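Local coordinates for regulatory protein BlaR1 (Bacillus licheniformis, PDB 1NRF) that probably senses beta-lactam antibiotics outside the cell through acylation of a serine in this C-terminal domain and passes the signal across the membrane to the cytoplasm, at residues E181-K184 against D185-R188; R129-L132 against K133-H136; Q100-L104 against F105-S109. One frame throughout, in Å; residues are numbered along the deposited sequence.

Interaction 1 (E181-K184 against D185-R188); sequences ETVK and DSIR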
loop_
_atom_site.group_PDB
_atom_site.type_symbol
_atom_site.label_atom_id
_atom_site.label_comp_id
_atom_site.label_asym_id
_atom_site.label_seq_id
_atom_site.Cartn_x
_atom_site.Cartn_y
_atom_site.Cartn_z
ATOM N N GLU A 181 15.239 -0.121 3.907
ATOM C CA GLU A 181 15.213 -1.246 4.837
ATOM C C GLU A 181 14.271 -0.973 6.001
ATOM O O GLU A 181 13.591 -1.884 6.479
ATOM C CB GLU A 181 16.622 -1.521 5.374
ATOM C CG GLU A 181 17.423 -2.509 4.553
ATOM C CD GLU A 181 18.915 -2.468 4.881
ATOM O OE1 GLU A 181 19.270 -2.398 6.083
ATOM O OE2 GLU A 181 19.731 -2.517 3.933
ATOM N N THR A 182 14.239 0.283 6.448
ATOM C CA THR A 182 13.378 0.685 7.553
ATOM C C THR A 182 11.904 0.584 7.171
ATOM O O THR A 182 11.094 0.072 7.939
ATOM C CB THR A 182 13.670 2.135 7.997
ATOM O OG1 THR A 182 15.073 2.289 8.254
ATOM C CG2 THR A 182 12.896 2.457 9.264
ATOM N N VAL A 183 11.556 1.076 5.985
ATOM C CA VAL A 183 10.170 1.009 5.524
ATOM C C VAL A 183 9.795 -0.442 5.250
ATOM O O VAL A 183 8.635 -0.837 5.416
ATOM C CB VAL A 183 9.950 1.838 4.234
ATOM C CG1 VAL A 183 8.568 1.567 3.671
ATOM C CG2 VAL A 183 10.108 3.325 4.543
ATOM N N LYS A 184 10.788 -1.225 4.832
ATOM C CA LYS A 184 10.571 -2.635 4.536
ATOM C C LYS A 184 10.160 -3.382 5.796
ATOM O O LYS A 184 9.228 -4.176 5.764
ATOM C CB LYS A 184 11.830 -3.263 3.927
ATOM C CG LYS A 184 11.846 -3.202 2.412
ATOM C CD LYS A 184 13.117 -3.785 1.792
ATOM C CE LYS A 184 12.969 -3.873 0.269
ATOM N NZ LYS A 184 14.172 -4.394 -0.452
ATOM N N ASP A 185 10.842 -3.106 6.908
ATOM C CA ASP A 185 10.519 -3.754 8.176
ATOM C C ASP A 185 9.163 -3.315 8.711
ATOM O O ASP A 185 8.449 -4.109 9.317
ATOM C CB ASP A 185 11.574 -3.446 9.239
ATOM C CG ASP A 185 12.952 -3.921 8.850
ATOM O OD1 ASP A 185 13.069 -5.066 8.365
ATOM O OD2 ASP A 185 13.921 -3.155 9.044
ATOM N N SER A 186 8.814 -2.052 8.499
ATOM C CA SER A 186 7.541 -1.529 8.981
ATOM C C SER A 186 6.332 -2.272 8.411
ATOM O O SER A 186 5.278 -2.324 9.045
ATOM C CB SER A 186 7.422 -0.041 8.642
ATOM O OG SER A 186 7.462 0.165 7.238
ATOM N N ILE A 187 6.481 -2.842 7.220
ATOM C CA ILE A 187 5.381 -3.552 6.579
ATOM C C ILE A 187 5.541 -5.073 6.464
ATOM O O ILE A 187 4.665 -5.747 5.928
ATOM C CB ILE A 187 5.134 -2.993 5.184
ATOM C CG1 ILE A 187 6.389 -3.186 4.336
ATOM C CG2 ILE A 187 4.760 -1.518 5.281
ATOM C CD1 ILE A 187 6.192 -2.906 2.883
ATOM N N ARG A 188 6.657 -5.611 6.950
ATOM C CA ARG A 188 6.882 -7.056 6.908
ATOM C C ARG A 188 5.847 -7.660 7.853
ATOM O O ARG A 188 5.829 -7.331 9.036
ATOM C CB ARG A 188 8.295 -7.379 7.399
ATOM C CG ARG A 188 8.831 -8.736 6.980
ATOM C CD ARG A 188 10.230 -8.959 7.531
ATOM N NE ARG A 188 11.108 -7.802 7.326
ATOM C CZ ARG A 188 11.605 -7.414 6.153
ATOM N NH1 ARG A 188 12.391 -6.347 6.085
ATOM N NH2 ARG A 188 11.330 -8.091 5.047
HETATM O O HOH W 1 14.795 -4.582 6.390
#
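Asp185 N donates to Glu181 O at 3.0 Å, an i to i+4 bond in the closing turns of helix 177-187, which runs on into strand 188-192 of the penicillin-binding transpeptidase fold. The Asp185 carboxylate folds back over the same turn. A water donates to Glu181 O and, at 2.7 Å, to Asp185 OD1, so it bridges backbone and side chain, and the carbonyl serves two donors. Asp185 OD2 also comes close to Glu181 O, but both are acceptors and this approach brings no bond. Arg188 meets the charge of Asp185: its NH1 lies 2.7 Å from Asp185 OD1 in a salt bridge. This bond is almost straight, 175° at the hydrogen, and the carboxylate oxygen lies practically in the guanidinium plane. From the other side the approach is skewed: NH1 stands 39° out of the carboxylate plane. A bend at chi3 (-47°) turns the arginine back over the helix end, where Lys184 O lies 3.8 Å above one guanidinium face, near its rim; Arg188 NH2 has Glu220 as a long, weak ion partner.

Lys184 leaves the turn with an extended chain, its NZ bonded to Tyr169 O and its charge placed against the Tyr169 ring. Inside the turn, Ser186 N bonds to Thr182 O at 3.2 Å, whereas Ile187 N reaches Val183 O and Lys184 O by weak bonds alone. Val183 and Ile187 pack on Val67 of helix 66-76, and Ile187 also meets Tyr218 of strand 211-220. Ile187 CG1 rests against two carbonyl oxygens at once, 3.4 Å from Val183 O and 3.3 Å from Lys184 O.

Interaction 2 (R129-L132 against K133-H136); sequences RHYL and KSIH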
loop_
_atom_site.group_PDB
_atom_site.type_symbol
_atom_site.label_atom_id
_atom_site.label_comp_id
_atom_site.label_asym_id
_atom_site.label_seq_id
_atom_site.Cartn_x
_atom_site.Cartn_y
_atom_site.Cartn_z
ATOM N N ARG A 129 4.462 17.926 -2.813
ATOM C CA ARG A 129 4.173 17.855 -4.238
ATOM C C ARG A 129 5.434 17.465 -5.011
ATOM O O ARG A 129 5.380 16.677 -5.959
ATOM C CB ARG A 129 3.635 19.197 -4.748
ATOM C CG ARG A 129 2.336 19.649 -4.080
ATOM C CD ARG A 129 1.511 20.530 -5.010
ATOM N NE ARG A 129 0.260 20.982 -4.401
ATOM C CZ ARG A 129 -0.852 21.262 -5.082
ATOM N NH1 ARG A 129 -0.881 21.131 -6.402
ATOM N NH2 ARG A 129 -1.937 21.684 -4.445
ATOM N N HIS A 130 6.572 18.012 -4.590
ATOM C CA HIS A 130 7.853 17.723 -5.229
ATOM C C HIS A 130 8.116 16.219 -5.205
ATOM O O HIS A 130 8.578 15.632 -6.194
ATOM C CB HIS A 130 8.974 18.456 -4.486
ATOM C CG HIS A 130 10.346 18.136 -4.990
ATOM N ND1 HIS A 130 10.817 18.584 -6.207
ATOM C CD2 HIS A 130 11.341 17.389 -4.453
ATOM C CE1 HIS A 130 12.043 18.125 -6.397
ATOM N NE2 HIS A 130 12.383 17.397 -5.348
ATOM N N TYR A 131 7.813 15.610 -4.062
ATOM C CA TYR A 131 8.003 14.180 -3.838
ATOM C C TYR A 131 7.182 13.315 -4.790
ATOM O O TYR A 131 7.722 12.445 -5.475
ATOM C CB TYR A 131 7.645 13.839 -2.388
ATOM C CG TYR A 131 7.888 12.397 -1.998
ATOM C CD1 TYR A 131 9.172 11.852 -2.028
ATOM C CD2 TYR A 131 6.834 11.583 -1.570
ATOM C CE1 TYR A 131 9.404 10.537 -1.637
ATOM C CE2 TYR A 131 7.054 10.268 -1.175
ATOM C CZ TYR A 131 8.342 9.753 -1.208
ATOM O OH TYR A 131 8.572 8.464 -0.781
ATOM N N LEU A 132 5.875 13.562 -4.830
ATOM C CA LEU A 132 4.989 12.799 -5.696
ATOM C C LEU A 132 5.507 12.848 -7.128
ATOM O O LEU A 132 5.337 11.898 -7.890
ATOM C CB LEU A 132 3.568 13.348 -5.630
ATOM C CG LEU A 132 2.880 13.283 -4.272
ATOM C CD1 LEU A 132 1.529 13.994 -4.353
ATOM C CD2 LEU A 132 2.714 11.825 -3.846
ATOM N N LYS A 133 6.134 13.962 -7.494
ATOM C CA LYS A 133 6.681 14.083 -8.833
ATOM C C LYS A 133 7.993 13.316 -8.918
ATOM O O LYS A 133 8.251 12.639 -9.915
ATOM C CB LYS A 133 6.908 15.547 -9.207
ATOM C CG LYS A 133 5.642 16.293 -9.568
ATOM C CD LYS A 133 5.942 17.733 -9.964
ATOM C CE LYS A 133 4.654 18.486 -10.300
ATOM N NZ LYS A 133 4.904 19.895 -10.743
ATOM N N SER A 134 8.813 13.396 -7.868
ATOM C CA SER A 134 10.092 12.704 -7.884
ATOM C C SER A 134 9.951 11.185 -8.042
ATOM O O SER A 134 10.831 10.537 -8.589
ATOM C CB SER A 134 10.933 13.056 -6.632
ATOM O OG SER A 134 10.414 12.513 -5.423
ATOM N N ILE A 135 8.851 10.611 -7.572
ATOM C CA ILE A 135 8.670 9.167 -7.715
ATOM C C ILE A 135 7.504 8.844 -8.646
ATOM O O ILE A 135 7.108 7.680 -8.774
ATOM C CB ILE A 135 8.417 8.472 -6.352
ATOM C CG1 ILE A 135 7.114 8.984 -5.736
ATOM C CG2 ILE A 135 9.609 8.691 -5.428
ATOM C CD1 ILE A 135 6.689 8.240 -4.481
ATOM N N HIS A 136 6.981 9.881 -9.301
ATOM C CA HIS A 136 5.838 9.765 -10.206
ATOM C C HIS A 136 4.778 8.796 -9.661
ATOM O O HIS A 136 4.529 7.723 -10.217
ATOM C CB HIS A 136 6.292 9.342 -11.614
ATOM C CG HIS A 136 5.267 9.603 -12.680
ATOM N ND1 HIS A 136 5.603 10.006 -13.955
ATOM C CD2 HIS A 136 3.913 9.532 -12.652
ATOM C CE1 HIS A 136 4.501 10.177 -14.665
ATOM N NE2 HIS A 136 3.462 9.897 -13.898
#
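Lys133 N bonds to Arg129 O at 3.2 Å in the last turn of helix 125-134, and only weakly to His130 O. The lysine side chain runs back along the helix as a straight rod, its CG 3.6 Å from Arg129 O, while its amino end leads off the turn.

On the buried side of the turn, Tyr131 O is gripped twice. Ile135 N meets it at 3.0 Å, nearly in line with C=O, and Ser134 OG donates to it from the flank at 2.7 Å, in the carbonyl plane and on a lone pair. The tyrosine's chi1 of -176° sets the ring beside the carbonyl carbon, standing out from the helix, where Ile135 CD1 comes over one face in a CH-pi contact, 4.3 Å from the ring centroid. The methyl is nearest to CE2 and CZ, off the ring centre.

Leu132 contributes mainly through its backbone: its O accepts from Tyr137 N in the Schellman motif that ends the helix, with His136 at positive phi (40°) as the C-prime residue and His136 N bonded to Lys133 O. Outside the turn, Tyr131 packs on Phe68, Leu71 and Leu72 of helix 66-76, Ile135 on Phe68 of that helix and Phe173 of a loop, and Leu132 on Tyr65.

Interaction 3 (Q100-L104 against F105-S109); sequences QDQDL and FSAMS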
loop_
_atom_site.group_PDB
_atom_site.type_symbol
_atom_site.label_atom_id
_atom_site.label_comp_id
_atom_site.label_asym_id
_atom_site.label_seq_id
_atom_site.Cartn_x
_atom_site.Cartn_y
_atom_site.Cartn_z
ATOM N N GLN A 100 -3.051 6.521 21.643
ATOM C CA GLN A 100 -1.901 6.176 22.471
ATOM C C GLN A 100 -0.611 6.568 21.769
ATOM O O GLN A 100 -0.612 6.843 20.571
ATOM C CB GLN A 100 -1.900 4.680 22.781
ATOM C CG GLN A 100 -2.273 3.803 21.604
ATOM C CD GLN A 100 -2.507 2.364 22.014
ATOM O OE1 GLN A 100 -1.563 1.643 22.348
ATOM N NE2 GLN A 100 -3.773 1.939 22.005
ATOM N N ASP A 101 0.487 6.607 22.519
ATOM C CA ASP A 101 1.774 6.973 21.937
ATOM C C ASP A 101 2.103 6.058 20.765
ATOM O O ASP A 101 2.119 4.832 20.887
ATOM C CB ASP A 101 2.882 6.924 22.997
ATOM C CG ASP A 101 2.736 8.025 24.044
ATOM O OD1 ASP A 101 2.512 9.190 23.649
ATOM O OD2 ASP A 101 2.850 7.730 25.257
ATOM N N GLN A 102 2.357 6.667 19.616
ATOM C CA GLN A 102 2.647 5.898 18.423
ATOM C C GLN A 102 4.116 5.794 18.089
ATOM O O GLN A 102 4.961 6.503 18.633
ATOM C CB GLN A 102 1.892 6.478 17.225
ATOM C CG GLN A 102 0.385 6.345 17.337
ATOM C CD GLN A 102 -0.091 4.904 17.268
ATOM O OE1 GLN A 102 -1.212 4.590 17.671
ATOM N NE2 GLN A 102 0.752 4.026 16.743
ATOM N N ASP A 103 4.393 4.884 17.171
ATOM C CA ASP A 103 5.736 4.614 16.697
ATOM C C ASP A 103 5.584 4.449 15.186
ATOM O O ASP A 103 4.477 4.204 14.714
ATOM C CB ASP A 103 6.223 3.314 17.328
ATOM C CG ASP A 103 7.700 3.121 17.187
ATOM O OD1 ASP A 103 8.202 2.083 17.658
ATOM O OD2 ASP A 103 8.361 4.010 16.615
ATOM N N LEU A 104 6.663 4.602 14.425
ATOM C CA LEU A 104 6.567 4.410 12.977
ATOM C C LEU A 104 6.006 3.012 12.748
ATOM O O LEU A 104 5.048 2.833 12.001
ATOM C CB LEU A 104 7.940 4.515 12.304
ATOM C CG LEU A 104 8.005 4.033 10.847
ATOM C CD1 LEU A 104 7.204 4.970 9.939
ATOM C CD2 LEU A 104 9.462 3.969 10.405
ATOM N N PHE A 105 6.609 2.035 13.422
ATOM C CA PHE A 105 6.194 0.639 13.323
ATOM C C PHE A 105 4.788 0.369 13.865
ATOM O O PHE A 105 4.071 -0.493 13.337
ATOM C CB PHE A 105 7.205 -0.253 14.042
ATOM C CG PHE A 105 8.414 -0.580 13.219
ATOM C CD1 PHE A 105 9.101 0.421 12.536
ATOM C CD2 PHE A 105 8.872 -1.892 13.122
ATOM C CE1 PHE A 105 10.231 0.121 11.765
ATOM C CE2 PHE A 105 9.999 -2.204 12.358
ATOM C CZ PHE A 105 10.679 -1.195 11.677
ATOM N N SER A 106 4.384 1.086 14.914
ATOM C CA SER A 106 3.044 0.880 15.457
ATOM C C SER A 106 1.989 1.609 14.607
ATOM O O SER A 106 0.866 1.127 14.432
ATOM C CB SER A 106 2.970 1.337 16.925
ATOM O OG SER A 106 3.056 2.742 17.071
ATOM N N ALA A 107 2.367 2.760 14.059
ATOM C CA ALA A 107 1.460 3.553 13.240
ATOM C C ALA A 107 1.090 2.825 11.948
ATOM O O ALA A 107 -0.041 2.932 11.470
ATOM C CB ALA A 107 2.093 4.911 12.926
ATOM N N MET A 108 2.056 2.094 11.390
ATOM C CA MET A 108 1.846 1.327 10.169
ATOM C C MET A 108 0.887 0.169 10.400
ATOM O O MET A 108 -0.115 0.036 9.695
ATOM C CB MET A 108 3.171 0.760 9.648
ATOM C CG MET A 108 3.928 1.687 8.724
ATOM S SD MET A 108 3.162 1.939 7.080
ATOM C CE MET A 108 4.571 2.668 6.253
ATOM N N SER A 109 1.211 -0.677 11.377
ATOM C CA SER A 109 0.378 -1.839 11.688
ATOM C C SER A 109 -1.040 -1.405 11.968
ATOM O O SER A 109 -1.997 -2.041 11.538
ATOM C CB SER A 109 0.897 -2.571 12.925
ATOM O OG SER A 109 2.297 -2.730 12.881
#
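Asp103 and Ser106 meet through a short bond, Asp103 N to Ser106 OG at 2.5 Å, bent to 133° at the hydrogen. Ser106 CB carries OG between its backbone N and carbonyl carbon (chi1 70°), which turns the hydroxyl back to the residue before the helix. Two further bonds are backbone i to i+4 links: Ala107 N to Asp103 O at 2.6 Å and Met108 N to Leu104 O at 3.1 Å. Just before the helix, Asp103 OD2 curls onto Leu104 N in a weak bond, and that N also donates to Ser84 OG.

These bonds start helix 104-110, with Asp103 at the N-cap position. Ser106, three residues on, accepts the N-cap N-H as in a capping box, but the Asp103 carboxylate makes no capping bond, so the box is not complete.

The apolar contact is between Leu104 and Phe105, neighbours whose side chains cross at a slant, Leu104 CG 4.1 Å from Phe105 CD1; the Leu104 carbonyl carbon lies at the edge of the phenyl ring, near its plane. Carbon atoms also lie close to oxygens: Asp103 CB sits 3.2 Å from Ser106 OG, Ala107 CB 3.1 Å from Asp103 O, and Met108 CG 3.6 Å from Leu104 O. Toward the rest of the domain, Ala107 touches Tyr115 and Phe116 of helix 113-123, Leu104 touches Ala70 of helix 66-76, and Met108 lies on Lys66 and Ala70.

In the fold
Interactions 1 and 3 touch, their centres 13 Å apart: the Phe105 ring lies against helix 177-187, with Phe105 CZ 3.4 Å from Asp185 CB, and Leu104 CD2 meets Thr182 CG2 at 3.9 Å. Interaction 2 touches neither; its centre is 21 Å from that of interaction 1 and 25 Å from that of interaction 3. Helix 66-76 is shared packing ground for all three. Ser63, just before that helix, probably forms the acyl-ester with the antibiotic, as in related proteins. The Met108 side chain of interaction 3 is about 7 Å from that of Ser63 and the Ile187 side chain of interaction 1 about 10 Å, whereas interaction 2 lies away from this site.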